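Local coordinates for protein diacylglycerol O-acyltransferase (Marinobacter hydrocarbonoclasticus, PDB 6CHJ) that probably transfers the acyl group of acyl-CoA to diacylglycerol or fatty alcohol, giving triacylglycerols and wax esters, at residues Thr317-Glu321 / Ala322-Leu326; Leu442-Gly445 / Leu446-Glu450; Leu327-His330 / His331-Glu335. All coordinates share one frame; numbering follows the deposited sequence.

Contact 1: Thr317-Glu321 / Ala322-Leu326; sequences TDVQE and AGERL
Arg325 reaches back from the first turn of its helix to the loop before it and grips the carbonyl oxygen of Val319. Two nitrogens bond to this one atom. Arg325 NE lies 2.9 Å from Val319 O, and Arg325 NH2 lies 3.0 Å from Val319 O. The oxygen sits in the guanidinium plane, at its edge, and both nitrogens approach from the same face of the carbonyl plane. The side chain starts extended and bends at chi3 (-46°), which turns its NE edge toward the loop. Glu321 O stands over one guanidinium face. It also accepts the backbone bond from Arg325 N at 3.1 Å. An alanine in place of Arg325 would be likely to leave Val319 O without its two side-chain donors and the loop less firmly tied to the helix.

The second kind of contact is packing. Val319 CG1 presses against the carboxylate end of Glu324, 3.4 Å from Glu324 CD. CG1 also meets Glu324 CB, so it lies against much of the chain. The far end of Glu324 has a partner of its own, a salt bridge to Lys328 one turn on. Glu321 occupies the N-cap position, but its OE1 only approaches Glu324 N, at 3.6 Å.

This is a local contact where a loop turns into a helix. The loop follows strand 310-314, an outermost strand, within this chain, of a mixed sheet. Thr317 bonds to Leu289 and to Arg275 of helix 262-280. Arg325 packs on Ala271 and Ala272 of that helix, while its NH2 comes close to the like-charged Arg275. Ala322 faces helix 437-453, so the start of helix 322-338 touches both helices.

Contact 2: Leu442-Gly445 / Leu446-Glu450; sequences LEQG and LAELE
Gln444 and Glu448 sit one helical turn apart and run side by side, pointing the same way. Gln444 NE2 comes to 3.6 Å from Glu448 OE2, with the amide and carboxylate planes turned 79° apart. The Glu448 chain sets off beside its own backbone N (chi1 -87°). This brings Glu448 CG within 3.4 Å of Gln444 O. The same carbonyl takes the backbone bond from Glu448 N at 2.9 Å.

Similar i to i+4 bonds join Leu446 to Leu442 and Ala447 to Glu443. The next one is weaker: Leu449 N lies 3.5 Å from Gly445 O. Gly445 has no side chain, and Leu449 CG approaches its carbonyl oxygen at 3.7 Å.

Further out, the leucines face the protein: Leu446 packs on Trp246, on Ile251 of helix 248-258 and on Met269 of helix 262-280, and Leu449 meets Val254 of helix 248-258 and Leu326 of helix 322-338. Arg250 forms salt bridges with both Glu443 and Glu450, which lie two turns apart.

The helix is therefore amphipathic, with a buried leucine face and a polar face. Glu443 OE2 and Glu450 OE1 are 5.3 Å apart, like charges whose repulsion Arg250 probably offsets.

Contact 3: Leu327-His330 / His331-Glu335; sequences LKIH and HGMEE
His330 meets two side chains, the His331 ring under one face and the Glu334 carboxylate near NE2. Its CB points away overall but still touches the backbone N of His331, as CG does. CG is placed roughly opposite the backbone N of its own residue (chi1 155°), and this carries the ring forward along the helix, toward Glu334. ND1 stands over the centre of the His331 ring, 3.9 Å above its plane. CE1 covers the same ring and comes to 3.8 Å from His331 NE2. The two rings form a face-to-face stack, with centroids 4.5 Å apart and planes at 30°.

The pair joins successive residues of helix 322-338, on a surface part of the helix. The link from His330 to Glu334 spans one turn, as a His-carboxylate hydrogen bond between positions i and i+4. It runs beside the backbone bond from Glu334 N to His330 O.

CD2 of the His330 ring passes 3.8 Å from Glu334 OE2. At the tip, His330 NE2 donates to that oxygen at 3.0 Å. The bond is bent, 135° at the hydrogen. NE2 meets OE2 from above the carboxylate plane, and the ring and carboxylate are almost perpendicular. Glu334 OE1 lies at the edge of the His331 ring, in its plane.

A quarter-turn round the helix, Ile329 CG2 touches Met333 CE at 3.7 Å. Met333 bends at chi3 to bring its methyl there. Both side chains lean on helix 262-280, Ile329 on Ala271 and Met333 on Thr267.

Overall arrangement
All three contacts are local and lie late in the chain. Contacts 1 and 3 share helix 322-338, with contact 1 at its start and contact 3 further along. Contact 2 is on helix 437-453. Contacts 1 and 2 touch by packing, where Leu449 CD2 meets Ala322 O. Contacts 2 and 3 do not touch, with nearest atoms about 7 Å apart. Helix 262-280 borders all three. Contacts 1 and 2 are partly buried, and contact 3 is at the surface. Their chemistry differs: arginine binds a loop carbonyl in contact 1; contact 2 is helix backbone bonding with a polar Gln444-Glu448 pair, its leucines turned to neighbouring helices; stacked histidines with a carboxylate mark contact 3.

Contact 1: Thr317-Glu321 / Ala322-Leu326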
loop_
_atom_site.group_PDB
_atom_site.type_symbol
_atom_site.label_atom_id
_atom_site.label_comp_id
_atom_site.label_asym_id
_atom_site.label_seq_id
_atom_site.Cartn_x
_atom_site.Cartn_y
_atom_site.Cartn_z
ATOM N N THR B 317 -20.729 -2.089 -29.133
ATOM C CA THR B 317 -20.954 -3.299 -28.358
ATOM C C THR B 317 -22.370 -3.825 -28.488
ATOM O O THR B 317 -22.687 -4.849 -27.884
ATOM C CB THR B 317 -20.606 -3.028 -26.894
ATOM O OG1 THR B 317 -21.307 -1.852 -26.449
ATOM C CG2 THR B 317 -19.121 -2.802 -26.794
ATOM N N ASP B 318 -23.215 -3.161 -29.262
ATOM C CA ASP B 318 -24.550 -3.646 -29.588
ATOM C C ASP B 318 -24.572 -4.500 -30.847
ATOM O O ASP B 318 -25.627 -5.036 -31.197
ATOM C CB ASP B 318 -25.499 -2.456 -29.761
ATOM C CG ASP B 318 -25.178 -1.641 -30.999
ATOM O OD1 ASP B 318 -26.121 -1.212 -31.701
ATOM O OD2 ASP B 318 -23.983 -1.439 -31.289
ATOM N N VAL B 319 -23.440 -4.625 -31.542
ATOM C CA VAL B 319 -23.328 -5.390 -32.781
ATOM C C VAL B 319 -22.836 -6.794 -32.450
ATOM O O VAL B 319 -21.923 -6.962 -31.634
ATOM C CB VAL B 319 -22.369 -4.684 -33.764
ATOM C CG1 VAL B 319 -22.253 -5.448 -35.080
ATOM C CG2 VAL B 319 -22.783 -3.215 -33.979
ATOM N N GLN B 320 -23.417 -7.809 -33.099
ATOM C CA GLN B 320 -23.125 -9.198 -32.740
ATOM C C GLN B 320 -22.026 -9.837 -33.583
ATOM O O GLN B 320 -21.128 -10.480 -33.043
ATOM C CB GLN B 320 -24.389 -10.052 -32.826
ATOM C CG GLN B 320 -24.213 -11.374 -32.120
ATOM C CD GLN B 320 -25.504 -12.149 -31.985
ATOM O OE1 GLN B 320 -26.589 -11.570 -32.054
ATOM N NE2 GLN B 320 -25.397 -13.467 -31.794
ATOM N N GLU B 321 -22.080 -9.709 -34.899
ATOM C CA GLU B 321 -21.024 -10.315 -35.695
ATOM C C GLU B 321 -19.732 -9.509 -35.576
ATOM O O GLU B 321 -19.740 -8.275 -35.482
ATOM C CB GLU B 321 -21.435 -10.445 -37.168
ATOM C CG GLU B 321 -20.667 -11.555 -37.889
ATOM C CD GLU B 321 -20.218 -11.145 -39.283
ATOM O OE1 GLU B 321 -20.654 -10.064 -39.757
ATOM O OE2 GLU B 321 -19.424 -11.898 -39.903
ATOM N N ALA B 322 -18.613 -10.232 -35.590
ATOM C CA ALA B 322 -17.319 -9.613 -35.334
ATOM C C ALA B 322 -16.860 -8.763 -36.516
ATOM O O ALA B 322 -16.348 -7.651 -36.327
ATOM C CB ALA B 322 -16.298 -10.700 -34.992
ATOM N N GLY B 323 -17.018 -9.269 -37.743
ATOM C CA GLY B 323 -16.617 -8.489 -38.908
ATOM C C GLY B 323 -17.415 -7.205 -39.053
ATOM O O GLY B 323 -16.876 -6.161 -39.421
ATOM N N GLU B 324 -18.705 -7.262 -38.753
ATOM C CA GLU B 324 -19.519 -6.056 -38.747
ATOM C C GLU B 324 -18.995 -5.044 -37.722
ATOM O O GLU B 324 -18.821 -3.853 -38.031
ATOM C CB GLU B 324 -20.968 -6.440 -38.457
ATOM C CG GLU B 324 -21.979 -5.395 -38.836
ATOM C CD GLU B 324 -23.344 -5.709 -38.276
ATOM O OE1 GLU B 324 -24.142 -4.757 -38.081
ATOM O OE2 GLU B 324 -23.612 -6.906 -38.018
ATOM N N ARG B 325 -18.701 -5.519 -36.501
ATOM C CA ARG B 325 -18.238 -4.625 -35.440
ATOM C C ARG B 325 -16.878 -4.014 -35.770
ATOM O O ARG B 325 -16.687 -2.801 -35.608
ATOM C CB ARG B 325 -18.185 -5.360 -34.104
ATOM C CG ARG B 325 -18.336 -4.408 -32.920
ATOM C CD ARG B 325 -18.269 -5.117 -31.579
ATOM N NE ARG B 325 -19.094 -6.317 -31.580
ATOM C CZ ARG B 325 -18.611 -7.554 -31.548
ATOM N NH1 ARG B 325 -17.297 -7.760 -31.516
ATOM N NH2 ARG B 325 -19.444 -8.580 -31.553
ATOM N N LEU B 326 -15.936 -4.820 -36.260
ATOM C CA LEU B 326 -14.651 -4.257 -36.655
ATOM C C LEU B 326 -14.825 -3.115 -37.660
ATOM O O LEU B 326 -14.249 -2.036 -37.485
ATOM C CB LEU B 326 -13.754 -5.354 -37.217
ATOM C CG LEU B 326 -12.532 -4.888 -37.998
ATOM C CD1 LEU B 326 -11.538 -4.186 -37.087
ATOM C CD2 LEU B 326 -11.883 -6.096 -38.712
#

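Contact 2: Leu442-Gly445 / Leu446-Glu450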
loop_
_atom_site.group_PDB
_atom_site.type_symbol
_atom_site.label_atom_id
_atom_site.label_comp_id
_atom_site.label_asym_id
_atom_site.label_seq_id
_atom_site.Cartn_x
_atom_site.Cartn_y
_atom_site.Cartn_z
ATOM N N LEU B 442 -10.599 -10.914 -24.920
ATOM C CA LEU B 442 -9.843 -10.282 -25.998
ATOM C C LEU B 442 -9.383 -11.325 -27.003
ATOM O O LEU B 442 -9.469 -11.114 -28.221
ATOM C CB LEU B 442 -8.631 -9.521 -25.460
ATOM C CG LEU B 442 -8.798 -8.268 -24.603
ATOM C CD1 LEU B 442 -7.550 -8.057 -23.706
ATOM C CD2 LEU B 442 -9.084 -7.039 -25.452
ATOM N N GLU B 443 -8.891 -12.462 -26.505
ATOM C CA GLU B 443 -8.333 -13.474 -27.386
ATOM C C GLU B 443 -9.436 -14.103 -28.226
ATOM O O GLU B 443 -9.256 -14.347 -29.422
ATOM C CB GLU B 443 -7.559 -14.512 -26.550
ATOM C CG GLU B 443 -7.247 -15.841 -27.248
ATOM C CD GLU B 443 -6.353 -15.689 -28.485
ATOM O OE1 GLU B 443 -5.533 -14.744 -28.533
ATOM O OE2 GLU B 443 -6.471 -16.522 -29.414
ATOM N N GLN B 444 -10.607 -14.299 -27.629
ATOM C CA GLN B 444 -11.752 -14.805 -28.361
ATOM C C GLN B 444 -12.222 -13.795 -29.418
ATOM O O GLN B 444 -12.631 -14.184 -30.526
ATOM C CB GLN B 444 -12.856 -15.148 -27.355
ATOM C CG GLN B 444 -14.164 -15.669 -27.949
ATOM C CD GLN B 444 -15.359 -15.415 -27.051
ATOM O OE1 GLN B 444 -15.217 -14.869 -25.949
ATOM N NE2 GLN B 444 -16.548 -15.800 -27.514
ATOM N N GLY B 445 -12.150 -12.490 -29.105
ATOM C CA GLY B 445 -12.511 -11.475 -30.087
ATOM C C GLY B 445 -11.630 -11.523 -31.324
ATOM O O GLY B 445 -12.109 -11.357 -32.450
ATOM N N LEU B 446 -10.333 -11.787 -31.137
ATOM C CA LEU B 446 -9.440 -11.888 -32.285
ATOM C C LEU B 446 -9.658 -13.204 -33.048
ATOM O O LEU B 446 -9.618 -13.231 -34.283
ATOM C CB LEU B 446 -7.999 -11.748 -31.808
ATOM C CG LEU B 446 -6.877 -11.799 -32.844
ATOM C CD1 LEU B 446 -6.995 -10.621 -33.784
ATOM C CD2 LEU B 446 -5.529 -11.793 -32.148
ATOM N N ALA B 447 -9.902 -14.303 -32.328
ATOM C CA ALA B 447 -10.117 -15.578 -32.996
ATOM C C ALA B 447 -11.429 -15.588 -33.781
ATOM O O ALA B 447 -11.521 -16.253 -34.817
ATOM C CB ALA B 447 -10.073 -16.712 -31.967
ATOM N N GLU B 448 -12.449 -14.867 -33.307
ATOM C CA GLU B 448 -13.720 -14.801 -34.027
ATOM C C GLU B 448 -13.536 -14.128 -35.379
ATOM O O GLU B 448 -14.073 -14.588 -36.395
ATOM C CB GLU B 448 -14.759 -14.044 -33.203
ATOM C CG GLU B 448 -15.541 -14.887 -32.213
ATOM C CD GLU B 448 -16.834 -14.217 -31.800
ATOM O OE1 GLU B 448 -17.192 -13.210 -32.446
ATOM O OE2 GLU B 448 -17.500 -14.694 -30.852
ATOM N N LEU B 449 -12.797 -13.014 -35.404
ATOM C CA LEU B 449 -12.407 -12.408 -36.673
ATOM C C LEU B 449 -11.599 -13.385 -37.519
ATOM O O LEU B 449 -11.758 -13.438 -38.743
ATOM C CB LEU B 449 -11.606 -11.127 -36.429
ATOM C CG LEU B 449 -12.346 -9.914 -35.870
ATOM C CD1 LEU B 449 -11.365 -8.747 -35.581
ATOM C CD2 LEU B 449 -13.422 -9.502 -36.845
ATOM N N GLU B 450 -10.723 -14.172 -36.891
ATOM C CA GLU B 450 -9.906 -15.085 -37.684
ATOM C C GLU B 450 -10.750 -16.198 -38.309
ATOM O O GLU B 450 -10.571 -16.526 -39.484
ATOM C CB GLU B 450 -8.799 -15.672 -36.835
ATOM C CG GLU B 450 -7.567 -14.812 -36.696
ATOM C CD GLU B 450 -6.703 -15.386 -35.606
ATOM O OE1 GLU B 450 -7.306 -15.941 -34.658
ATOM O OE2 GLU B 450 -5.458 -15.330 -35.707
#

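Contact 3: Leu327-His330 / His331-Glu335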
loop_
_atom_site.group_PDB
_atom_site.type_symbol
_atom_site.label_atom_id
_atom_site.label_comp_id
_atom_site.label_asym_id
_atom_site.label_seq_id
_atom_site.Cartn_x
_atom_site.Cartn_y
_atom_site.Cartn_z
ATOM N N LEU B 327 -15.654 -3.310 -38.697
ATOM C CA LEU B 327 -15.737 -2.305 -39.762
ATOM C C LEU B 327 -16.514 -1.061 -39.337
ATOM O O LEU B 327 -16.115 0.060 -39.679
ATOM C CB LEU B 327 -16.357 -2.907 -41.024
ATOM C CG LEU B 327 -15.635 -4.159 -41.506
ATOM C CD1 LEU B 327 -16.557 -4.926 -42.438
ATOM C CD2 LEU B 327 -14.316 -3.804 -42.165
ATOM N N LYS B 328 -17.614 -1.224 -38.593
ATOM C CA LYS B 328 -18.256 -0.047 -38.014
ATOM C C LYS B 328 -17.303 0.709 -37.090
ATOM O O LYS B 328 -17.378 1.941 -37.004
ATOM C CB LYS B 328 -19.532 -0.436 -37.262
ATOM C CG LYS B 328 -20.557 -1.156 -38.117
ATOM C CD LYS B 328 -21.977 -0.790 -37.718
ATOM C CE LYS B 328 -22.993 -1.714 -38.382
ATOM N NZ LYS B 328 -24.329 -1.660 -37.708
ATOM N N ILE B 329 -16.404 -0.005 -36.396
ATOM C CA ILE B 329 -15.375 0.660 -35.597
ATOM C C ILE B 329 -14.377 1.362 -36.509
ATOM O O ILE B 329 -13.978 2.507 -36.255
ATOM C CB ILE B 329 -14.672 -0.345 -34.653
ATOM C CG1 ILE B 329 -15.592 -0.766 -33.502
ATOM C CG2 ILE B 329 -13.382 0.243 -34.091
ATOM C CD1 ILE B 329 -15.241 -2.115 -32.868
ATOM N N HIS B 330 -13.967 0.694 -37.591
ATOM C CA HIS B 330 -12.949 1.250 -38.475
ATOM C C HIS B 330 -13.417 2.566 -39.095
ATOM O O HIS B 330 -12.740 3.596 -38.979
ATOM C CB HIS B 330 -12.589 0.227 -39.556
ATOM C CG HIS B 330 -12.035 0.832 -40.808
ATOM N ND1 HIS B 330 -12.404 0.401 -42.066
ATOM C CD2 HIS B 330 -11.127 1.819 -41.000
ATOM C CE1 HIS B 330 -11.756 1.105 -42.977
ATOM N NE2 HIS B 330 -10.982 1.979 -42.356
ATOM N N HIS B 331 -14.582 2.546 -39.761
ATOM C CA HIS B 331 -15.092 3.766 -40.374
ATOM C C HIS B 331 -15.447 4.803 -39.323
ATOM O O HIS B 331 -15.254 6.006 -39.551
ATOM C CB HIS B 331 -16.303 3.452 -41.269
ATOM C CG HIS B 331 -15.945 2.747 -42.543
ATOM N ND1 HIS B 331 -16.458 1.512 -42.882
ATOM C CD2 HIS B 331 -15.098 3.093 -43.544
ATOM C CE1 HIS B 331 -15.949 1.133 -44.043
ATOM N NE2 HIS B 331 -15.121 2.073 -44.466
ATOM N N GLY B 332 -15.942 4.359 -38.163
ATOM C CA GLY B 332 -16.303 5.307 -37.129
ATOM C C GLY B 332 -15.117 6.109 -36.627
ATOM O O GLY B 332 -15.260 7.285 -36.283
ATOM N N MET B 333 -13.932 5.497 -36.592
ATOM C CA MET B 333 -12.746 6.211 -36.135
ATOM C C MET B 333 -12.084 6.983 -37.269
ATOM O O MET B 333 -11.603 8.104 -37.061
ATOM C CB MET B 333 -11.748 5.233 -35.490
ATOM C CG MET B 333 -12.277 4.595 -34.224
ATOM S SD MET B 333 -11.023 3.874 -33.163
ATOM C CE MET B 333 -10.447 2.507 -34.184
ATOM N N GLU B 334 -12.051 6.382 -38.459
ATOM C CA GLU B 334 -11.630 7.094 -39.662
ATOM C C GLU B 334 -12.350 8.434 -39.795
ATOM O O GLU B 334 -11.720 9.488 -39.953
ATOM C CB GLU B 334 -11.902 6.208 -40.881
ATOM C CG GLU B 334 -11.397 6.708 -42.214
ATOM C CD GLU B 334 -11.497 5.617 -43.281
ATOM O OE1 GLU B 334 -12.521 5.571 -44.016
ATOM O OE2 GLU B 334 -10.564 4.781 -43.360
ATOM N N GLU B 335 -13.682 8.408 -39.700
ATOM C CA GLU B 335 -14.479 9.618 -39.852
ATOM C C GLU B 335 -14.307 10.569 -38.674
ATOM O O GLU B 335 -14.376 11.792 -38.855
ATOM C CB GLU B 335 -15.952 9.236 -40.042
ATOM C CG GLU B 335 -16.210 8.557 -41.392
ATOM C CD GLU B 335 -17.461 7.680 -41.418
ATOM O OE1 GLU B 335 -18.410 7.970 -40.658
ATOM O OE2 GLU B 335 -17.493 6.698 -42.203
#